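Local coordinates for HI1317 (Haemophilus influenzae, PDB 1JOV), which probably interconverts the alpha and beta anomers of D-glucose 6-phosphate, at residues D192-A197 against A220-L225; L247-I252 against E260-E265. All blocks are in the same frame, centred on the assembly; numbering follows the deposited sequence. Where two conformers were deposited one is given.

Contact 1: D192-A197 against A220-L225; sequences DCIYSA and ASQFVL
Cys193 and Leu225 exchange two backbone hydrogen bonds, Cys193 N giving to Leu225 O at 3.0 Å and Leu225 N to Cys193 O at 2.9 Å, and two residues on Tyr195 and Phe223 do the same. Strands 191-196 and 222-227 are thus antiparallel neighbours in a sheet of the galactose mutarotase-like beta-sandwich. The carbonyls of Cys193 and Tyr195 also draw CA-H...O contacts, the shorter from Gln222 CA to Tyr195 O at 3.2 Å. A fifth bond, Ala197 N to Ser221 O at 3.0 Å, lies past the end of the strand and is more bent, with the donor standing 50° out of the carbonyl plane. Here Ser221 and Gln222 form a classic beta bulge, two residues set against the single Ala250 of strand 244-251.

On the face with Cys193 and Leu225, the Tyr195 ring lies beside the Leu225 side chain, both pointing the same way, and its CE1 is 4.0 Å from Leu225 CB. Phe223 O sits at the edge of this ring, in its plane, while the phenol oxygen is hydrogen-bonded to Arg185. Ala197 CB lies over one face of the Phe223 ring, offset toward the rim and 3.6 Å from CE2, a CH-pi contact. On the other face of the sheet, Ile194 CG2, anti to its backbone N, meets Gln222 CG at 3.4 Å, and Val224 packs against Glu248, a predicted active-site residue.

Cys193, Tyr195, Phe223 and Leu225 thus pair amide and carbonyl between the strands, whereas Ile194 bonds outward to Phe171 and Val224 to Glu248. Both strands are therefore internal to the sheet, joined by backbone pairing and apolar packing; the Cys193-Cys170 disulfide instead fastens 191-196 to its other neighbour, 169-172.

Contact 2: L247-I252 against E260-E265; sequences LETARI and ESLSVE
The Arg251 guanidinium meets Glu260 at its edge, near its own plane: NH2 lies 3.1 Å from Glu260 OE1 in a salt bridge, and the carboxylate plane is turned 77° from that of the guanidinium. The contact is face-to-face packing in the beta-sandwich of the galactose mutarotase-like fold, between strand 244-251 of one sheet and strand 261-268 of the other. Their segments 247-251 and 261-265 run antiparallel, at 161°, with axes 7.3 Å apart at their closest and no hydrogen bond between the two. Ser261 O approaches the guanidinium obliquely, while NH1 is hydrogen-bonded to Asn219 O, NE to His254 O and NH2 to Leu255 O. Glu260 OE1 also accepts a bond from Glu257 N. Several bonds therefore fix the position of the buried guanidinium, and the nearby carboxylate probably helps to balance its charge.

Bends at chi2 (-80°) and chi3 fold the Arg251 chain, whose aliphatic part passes Leu262 in the opposite direction, CG standing 3.8 Å from Leu262 CD1. That methyl reaches the backbone of the facing strand as well, 3.7 Å from Thr249 O and 4.0 Å from Ala250 CA. Leu262 CD1 thus packs between Arg251 CG and the main chain of Thr249 and Ala250, and the Leu262 side chain also touches Phe137 of strand 133-139 in its own sheet. Glu248 of strand 244-251, which touches His150, is a predicted active-site residue.

Thr249 and Val264 close the other end of the interface. With Thr249 CG2 anti to the backbone N, this methyl comes to 3.5 Å from Ser263 O, whereas OG1, hydrogen-bonded to His217 ND1, rests 3.4 Å from Val264 CB.

In the fold
Contact 1 closes along the chain before contact 2 opens, and their centres are 10 Å apart on the same side of the chain's centre. Strands 222-227 and 244-251 join them as antiparallel neighbours in one sheet, with probable backbone hydrogen bonds from Ser221 N to Ala250 O and from Glu248 N to Val224 O. Contact 1 adds strand 191-196 to that sheet, whereas contact 2 spans the gap to the facing sheet through strand 261-268. Strand 244-251 thus belongs to both the lateral and the face-to-face packing, while carrying Glu248, which like His150 of strand 145-154 is a predicted active-site residue.

Contact 1: D192-A197 against A220-L225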
ATOM      1  N   ASP A 192       0.869  -2.427  16.565  1.00 33.39           N
ATOM      2  CA  ASP A 192       1.452  -3.342  15.580  1.00 24.70           C
ATOM      3  C   ASP A 192       0.729  -4.696  15.750  1.00 25.00           C
ATOM      4  O   ASP A 192       1.294  -5.651  16.307  1.00 35.32           O
ATOM      5  CB  ASP A 192       2.980  -3.459  15.676  1.00 28.56           C
ATOM      6  CG  ASP A 192       3.612  -4.109  14.423  1.00 32.53           C
ATOM      7  OD1 ASP A 192       2.836  -4.571  13.565  1.00 32.77           O
ATOM      8  OD2 ASP A 192       4.830  -4.162  14.161  1.00 41.01           O
ATOM      9  N   CYS A 193      -0.477  -4.779  15.208  0.60 26.75           N
ATOM     10  CA  CYS A 193      -1.280  -5.946  15.500  0.60 38.39           C
ATOM     11  C   CYS A 193      -1.923  -6.628  14.314  0.60 32.35           C
ATOM     12  O   CYS A 193      -2.369  -5.985  13.365  0.60 24.65           O
ATOM     13  CB  CYS A 193      -2.324  -5.600  16.558  0.60 33.37           C
ATOM     14  SG  CYS A 193      -3.747  -4.711  15.946  0.60 30.50           S
ATOM     15  N   ILE A 194      -1.980  -7.933  14.368  1.00 32.34           N
ATOM     16  CA  ILE A 194      -2.531  -8.731  13.300  1.00 27.47           C
ATOM     17  C   ILE A 194      -3.915  -9.248  13.625  1.00 30.28           C
ATOM     18  O   ILE A 194      -4.086 -10.044  14.561  1.00 35.35           O
ATOM     19  CB  ILE A 194      -1.626  -9.933  13.021  1.00 34.24           C
ATOM     20  CG1 ILE A 194      -0.171  -9.481  12.851  1.00 27.55           C
ATOM     21  CG2 ILE A 194      -2.073 -10.685  11.776  1.00 30.74           C
ATOM     22  CD1 ILE A 194       0.825 -10.624  12.807  1.00 30.88           C
ATOM     23  N   TYR A 195      -4.906  -8.813  12.878  1.00 26.92           N
ATOM     24  CA  TYR A 195      -6.248  -9.312  13.002  1.00 30.32           C
ATOM     25  C   TYR A 195      -6.560 -10.393  11.966  1.00 43.09           C
ATOM     26  O   TYR A 195      -6.071 -10.369  10.836  1.00 31.24           O
ATOM     27  CB  TYR A 195      -7.275  -8.243  12.659  1.00 27.57           C
ATOM     28  CG  TYR A 195      -7.431  -7.045  13.600  1.00 37.10           C
ATOM     29  CD1 TYR A 195      -6.559  -5.968  13.552  1.00 28.10           C
ATOM     30  CD2 TYR A 195      -8.497  -6.974  14.493  1.00 41.47           C
ATOM     31  CE1 TYR A 195      -6.726  -4.844  14.356  1.00 34.45           C
ATOM     32  CE2 TYR A 195      -8.671  -5.875  15.289  1.00 42.54           C
ATOM     33  CZ  TYR A 195      -7.794  -4.805  15.241  1.00 45.10           C
ATOM     34  OH  TYR A 195      -8.009  -3.684  16.071  1.00 34.21           O
ATOM     35  N   SER A 196      -7.374 -11.354  12.363  0.50 28.51           N
ATOM     36  CA  SER A 196      -7.947 -12.280  11.428  0.50 33.81           C
ATOM     37  C   SER A 196      -8.880 -11.413  10.600  0.50 32.45           C
ATOM     38  O   SER A 196      -9.432 -10.451  11.093  0.50 50.43           O
ATOM     39  CB  SER A 196      -8.754 -13.392  12.146  0.50 31.29           C
ATOM     40  OG  SER A 196      -7.919 -14.143  13.024  0.50 31.43           O
ATOM     41  N   ALA A 197      -9.013 -11.726   9.328  1.00 29.91           N
ATOM     42  CA  ALA A 197      -9.868 -11.037   8.369  1.00 29.10           C
ATOM     43  C   ALA A 197     -11.260 -11.627   8.328  1.00 38.81           C
ATOM     44  O   ALA A 197     -11.697 -12.198   7.319  1.00 51.34           O
ATOM     45  CB  ALA A 197      -9.254 -11.145   6.955  1.00 28.54           C
ATOM     46  N   ALA A 220      -8.093 -11.699   1.623  1.00 20.09           N
ATOM     47  CA  ALA A 220      -7.195 -11.443   2.730  1.00 20.29           C
ATOM     48  C   ALA A 220      -7.411 -12.548   3.761  1.00 29.30           C
ATOM     49  O   ALA A 220      -8.527 -13.024   3.912  1.00 29.55           O
ATOM     50  CB  ALA A 220      -7.428 -10.068   3.330  1.00 21.68           C
ATOM     51  N   SER A 221      -6.399 -12.878   4.503  1.00 21.62           N
ATOM     52  CA  SER A 221      -6.574 -13.787   5.611  1.00 24.43           C
ATOM     53  C   SER A 221      -6.287 -13.006   6.901  1.00 28.25           C
ATOM     54  O   SER A 221      -6.862 -13.332   7.942  1.00 28.11           O
ATOM     55  CB  SER A 221      -5.694 -15.033   5.474  1.00 21.16           C
ATOM     56  OG  SER A 221      -4.341 -14.672   5.251  1.00 26.38           O
ATOM     57  N   GLN A 222      -5.419 -12.006   6.824  1.00 23.63           N
ATOM     58  CA  GLN A 222      -4.971 -11.213   7.971  1.00 22.06           C
ATOM     59  C   GLN A 222      -5.090  -9.730   7.620  1.00 25.41           C
ATOM     60  O   GLN A 222      -4.971  -9.361   6.437  1.00 24.89           O
ATOM     61  CB  GLN A 222      -3.534 -11.427   8.406  1.00 23.27           C
ATOM     62  CG  GLN A 222      -3.358 -12.646   9.353  1.00 25.23           C
ATOM     63  CD  GLN A 222      -3.776 -13.943   8.679  1.00 35.77           C
ATOM     64  OE1 GLN A 222      -4.552 -14.754   9.214  1.00 32.18           O
ATOM     65  NE2 GLN A 222      -3.266 -14.135   7.508  1.00 19.52           N
ATOM     66  N   PHE A 223      -5.304  -8.888   8.595  1.00 23.85           N
ATOM     67  CA  PHE A 223      -5.299  -7.432   8.413  1.00 31.81           C
ATOM     68  C   PHE A 223      -4.342  -6.906   9.466  1.00 28.51           C
ATOM     69  O   PHE A 223      -4.537  -7.162  10.646  1.00 28.10           O
ATOM     70  CB  PHE A 223      -6.665  -6.735   8.615  1.00 27.76           C
ATOM     71  CG  PHE A 223      -7.713  -7.016   7.606  1.00 31.71           C
ATOM     72  CD1 PHE A 223      -7.423  -6.863   6.238  1.00 24.46           C
ATOM     73  CD2 PHE A 223      -9.005  -7.393   7.985  1.00 22.58           C
ATOM     74  CE1 PHE A 223      -8.364  -7.127   5.274  1.00 32.04           C
ATOM     75  CE2 PHE A 223      -9.966  -7.667   7.032  1.00 38.33           C
ATOM     76  CZ  PHE A 223      -9.631  -7.540   5.693  1.00 48.93           C
ATOM     77  N   VAL A 224      -3.301  -6.175   9.061  1.00 20.81           N
ATOM     78  CA  VAL A 224      -2.318  -5.686  10.004  1.00 23.65           C
ATOM     79  C   VAL A 224      -2.566  -4.174  10.263  1.00 24.60           C
ATOM     80  O   VAL A 224      -2.654  -3.345   9.326  1.00 22.66           O
ATOM     81  CB  VAL A 224      -0.892  -5.925   9.436  1.00 23.42           C
ATOM     82  CG1 VAL A 224       0.216  -5.378  10.348  1.00 28.06           C
ATOM     83  CG2 VAL A 224      -0.608  -7.423   9.183  1.00 21.93           C
ATOM     84  N   LEU A 225      -2.725  -3.785  11.521  1.00 20.99           N
ATOM     85  CA  LEU A 225      -2.982  -2.376  11.803  1.00 27.96           C
ATOM     86  C   LEU A 225      -1.717  -1.903  12.445  1.00 31.09           C
ATOM     87  O   LEU A 225      -1.267  -2.528  13.408  1.00 29.33           O
ATOM     88  CB  LEU A 225      -4.145  -2.247  12.770  1.00 25.02           C
ATOM     89  CG  LEU A 225      -4.557  -0.819  13.136  1.00 33.56           C
ATOM     90  CD1 LEU A 225      -5.097  -0.053  11.944  1.00 26.82           C
ATOM     91  CD2 LEU A 225      -5.652  -0.946  14.243  1.00 25.37           C
TER

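Contact 2: L247-I252 against E260-E265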
ATOM      1  N   LEU A 247      -3.212   0.091   7.348  1.00 21.99           N
ATOM      2  CA  LEU A 247      -4.243  -0.948   7.458  1.00 22.54           C
ATOM      3  C   LEU A 247      -3.904  -1.871   6.262  1.00 21.42           C
ATOM      4  O   LEU A 247      -4.325  -1.603   5.131  1.00 21.37           O
ATOM      5  CB  LEU A 247      -5.668  -0.423   7.434  1.00 22.38           C
ATOM      6  CG  LEU A 247      -6.599  -1.390   8.164  1.00 28.13           C
ATOM      7  CD1 LEU A 247      -7.943  -0.747   8.457  1.00 31.19           C
ATOM      8  CD2 LEU A 247      -6.796  -2.672   7.361  1.00 32.62           C
ATOM      9  N   GLU A 248      -3.106  -2.872   6.521  1.00 18.21           N
ATOM     10  CA  GLU A 248      -2.557  -3.756   5.528  1.00 20.69           C
ATOM     11  C   GLU A 248      -3.428  -4.956   5.144  1.00 23.49           C
ATOM     12  O   GLU A 248      -3.924  -5.689   6.016  1.00 19.42           O
ATOM     13  CB  GLU A 248      -1.234  -4.318   6.017  1.00 18.25           C
ATOM     14  CG  GLU A 248      -0.285  -3.268   6.557  1.00 21.17           C
ATOM     15  CD  GLU A 248       0.956  -3.813   7.247  1.00 23.29           C
ATOM     16  OE1 GLU A 248       1.327  -4.958   6.967  1.00 25.57           O
ATOM     17  OE2 GLU A 248       1.560  -3.084   8.064  1.00 26.10           O
ATOM     18  N   THR A 249      -3.623  -5.180   3.846  1.00 18.71           N
ATOM     19  CA  THR A 249      -4.360  -6.330   3.279  1.00 22.08           C
ATOM     20  C   THR A 249      -3.369  -7.501   3.248  1.00 19.82           C
ATOM     21  O   THR A 249      -2.346  -7.371   2.554  1.00 21.17           O
ATOM     22  CB  THR A 249      -4.803  -6.015   1.877  1.00 21.90           C
ATOM     23  OG1 THR A 249      -5.529  -4.771   1.851  1.00 20.41           O
ATOM     24  CG2 THR A 249      -5.698  -7.127   1.351  1.00 20.72           C
ATOM     25  N   ALA A 250      -3.582  -8.621   3.944  1.00 20.28           N
ATOM     26  CA  ALA A 250      -2.488  -9.559   4.047  1.00 18.78           C
ATOM     27  C   ALA A 250      -2.832 -11.057   3.998  1.00 26.50           C
ATOM     28  O   ALA A 250      -3.937 -11.427   4.295  1.00 22.08           O
ATOM     29  CB  ALA A 250      -1.735  -9.377   5.340  1.00 20.60           C
ATOM     30  N   ARG A 251      -1.863 -11.853   3.588  1.00 20.16           N
ATOM     31  CA  ARG A 251      -1.941 -13.310   3.515  1.00 19.50           C
ATOM     32  C   ARG A 251      -0.679 -13.713   4.252  1.00 17.02           C
ATOM     33  O   ARG A 251       0.399 -13.889   3.636  1.00 20.30           O
ATOM     34  CB  ARG A 251      -2.036 -13.813   2.074  1.00 20.99           C
ATOM     35  CG  ARG A 251      -3.452 -13.620   1.468  1.00 20.57           C
ATOM     36  CD  ARG A 251      -4.413 -14.784   1.978  1.00 21.27           C
ATOM     37  NE  ARG A 251      -4.147 -16.041   1.277  1.00 21.83           N
ATOM     38  CZ  ARG A 251      -4.702 -16.371   0.156  1.00 19.76           C
ATOM     39  NH1 ARG A 251      -5.479 -15.574  -0.386  1.00 23.62           N
ATOM     40  NH2 ARG A 251      -4.417 -17.530  -0.456  1.00 23.77           N
ATOM     41  N   ILE A 252      -0.807 -13.858   5.568  1.00 20.59           N
ATOM     42  CA  ILE A 252       0.341 -14.152   6.403  1.00 20.20           C
ATOM     43  C   ILE A 252       0.354 -15.628   6.849  1.00 21.68           C
ATOM     44  O   ILE A 252       1.415 -16.307   6.776  1.00 24.29           O
ATOM     45  CB  ILE A 252       0.358 -13.198   7.655  1.00 23.81           C
ATOM     46  CG1 ILE A 252       0.647 -11.734   7.266  1.00 20.94           C
ATOM     47  CG2 ILE A 252       1.351 -13.621   8.648  1.00 22.38           C
ATOM     48  CD1 ILE A 252       0.293 -10.710   8.328  1.00 22.17           C
ATOM     49  N   GLU A 260      -2.994 -17.347  -7.289  1.00 17.36           N
ATOM     50  CA  GLU A 260      -3.912 -16.750  -6.352  1.00 17.59           C
ATOM     51  C   GLU A 260      -3.622 -15.266  -6.163  1.00 22.59           C
ATOM     52  O   GLU A 260      -2.479 -14.844  -6.275  1.00 24.54           O
ATOM     53  CB  GLU A 260      -3.898 -17.446  -5.029  1.00 23.10           C
ATOM     54  CG  GLU A 260      -4.337 -18.944  -5.128  1.00 23.88           C
ATOM     55  CD  GLU A 260      -4.527 -19.595  -3.775  1.00 35.77           C
ATOM     56  OE1 GLU A 260      -3.747 -19.344  -2.843  1.00 28.15           O
ATOM     57  OE2 GLU A 260      -5.485 -20.335  -3.591  1.00 32.77           O
ATOM     58  N   SER A 261      -4.626 -14.464  -6.018  1.00 21.24           N
ATOM     59  CA  SER A 261      -4.404 -13.064  -5.789  1.00 26.29           C
ATOM     60  C   SER A 261      -4.949 -12.541  -4.479  1.00 25.12           C
ATOM     61  O   SER A 261      -5.736 -13.250  -3.781  1.00 21.22           O
ATOM     62  CB  SER A 261      -5.018 -12.291  -6.941  1.00 30.22           C
ATOM     63  OG  SER A 261      -6.379 -12.592  -6.922  1.00 30.20           O
ATOM     64  N   LEU A 262      -4.587 -11.312  -4.122  1.00 20.64           N
ATOM     65  CA  LEU A 262      -5.181 -10.674  -2.997  1.00 21.71           C
ATOM     66  C   LEU A 262      -5.303  -9.225  -3.434  1.00 24.56           C
ATOM     67  O   LEU A 262      -4.458  -8.712  -4.168  1.00 20.04           O
ATOM     68  CB  LEU A 262      -4.401 -10.912  -1.709  1.00 29.17           C
ATOM     69  CG  LEU A 262      -3.219  -9.979  -1.380  1.00 21.10           C
ATOM     70  CD1 LEU A 262      -2.804 -10.134   0.073  1.00 22.76           C
ATOM     71  CD2 LEU A 262      -2.034 -10.267  -2.301  1.00 24.86           C
ATOM     72  N   SER A 263      -6.372  -8.553  -3.006  1.00 21.19           N
ATOM     73  CA  SER A 263      -6.508  -7.192  -3.420  1.00 20.49           C
ATOM     74  C   SER A 263      -7.242  -6.343  -2.430  1.00 20.90           C
ATOM     75  O   SER A 263      -7.785  -6.848  -1.446  1.00 22.50           O
ATOM     76  CB  SER A 263      -7.254  -7.126  -4.745  1.00 23.67           C
ATOM     77  OG  SER A 263      -8.591  -7.577  -4.605  1.00 27.09           O
ATOM     78  N   VAL A 264      -7.264  -5.042  -2.711  1.00 19.00           N
ATOM     79  CA  VAL A 264      -7.989  -4.062  -1.898  1.00 19.24           C
ATOM     80  C   VAL A 264      -8.586  -3.006  -2.810  1.00 21.45           C
ATOM     81  O   VAL A 264      -7.994  -2.576  -3.813  1.00 20.31           O
ATOM     82  CB  VAL A 264      -7.098  -3.414  -0.812  1.00 20.38           C
ATOM     83  CG1 VAL A 264      -5.994  -2.592  -1.449  1.00 18.40           C
ATOM     84  CG2 VAL A 264      -7.940  -2.569   0.145  1.00 23.57           C
ATOM     85  N   GLU A 265      -9.753  -2.632  -2.429  1.00 24.79           N
ATOM     86  CA  GLU A 265     -10.456  -1.557  -3.109  1.00 26.23           C
ATOM     87  C   GLU A 265     -10.605  -0.403  -2.104  1.00 26.37           C
ATOM     88  O   GLU A 265     -11.210  -0.545  -1.041  1.00 27.03           O
ATOM     89  CB  GLU A 265     -11.878  -2.011  -3.576  1.00 26.43           C
ATOM     90  CG  GLU A 265     -12.635  -0.949  -4.332  1.00 35.41           C
ATOM     91  CD  GLU A 265     -14.122  -1.328  -4.631  1.00 32.00           C
ATOM     92  OE1 GLU A 265     -14.351  -2.035  -5.638  1.00 50.34           O
ATOM     93  OE2 GLU A 265     -15.022  -0.893  -3.860  1.00 58.02           O
TER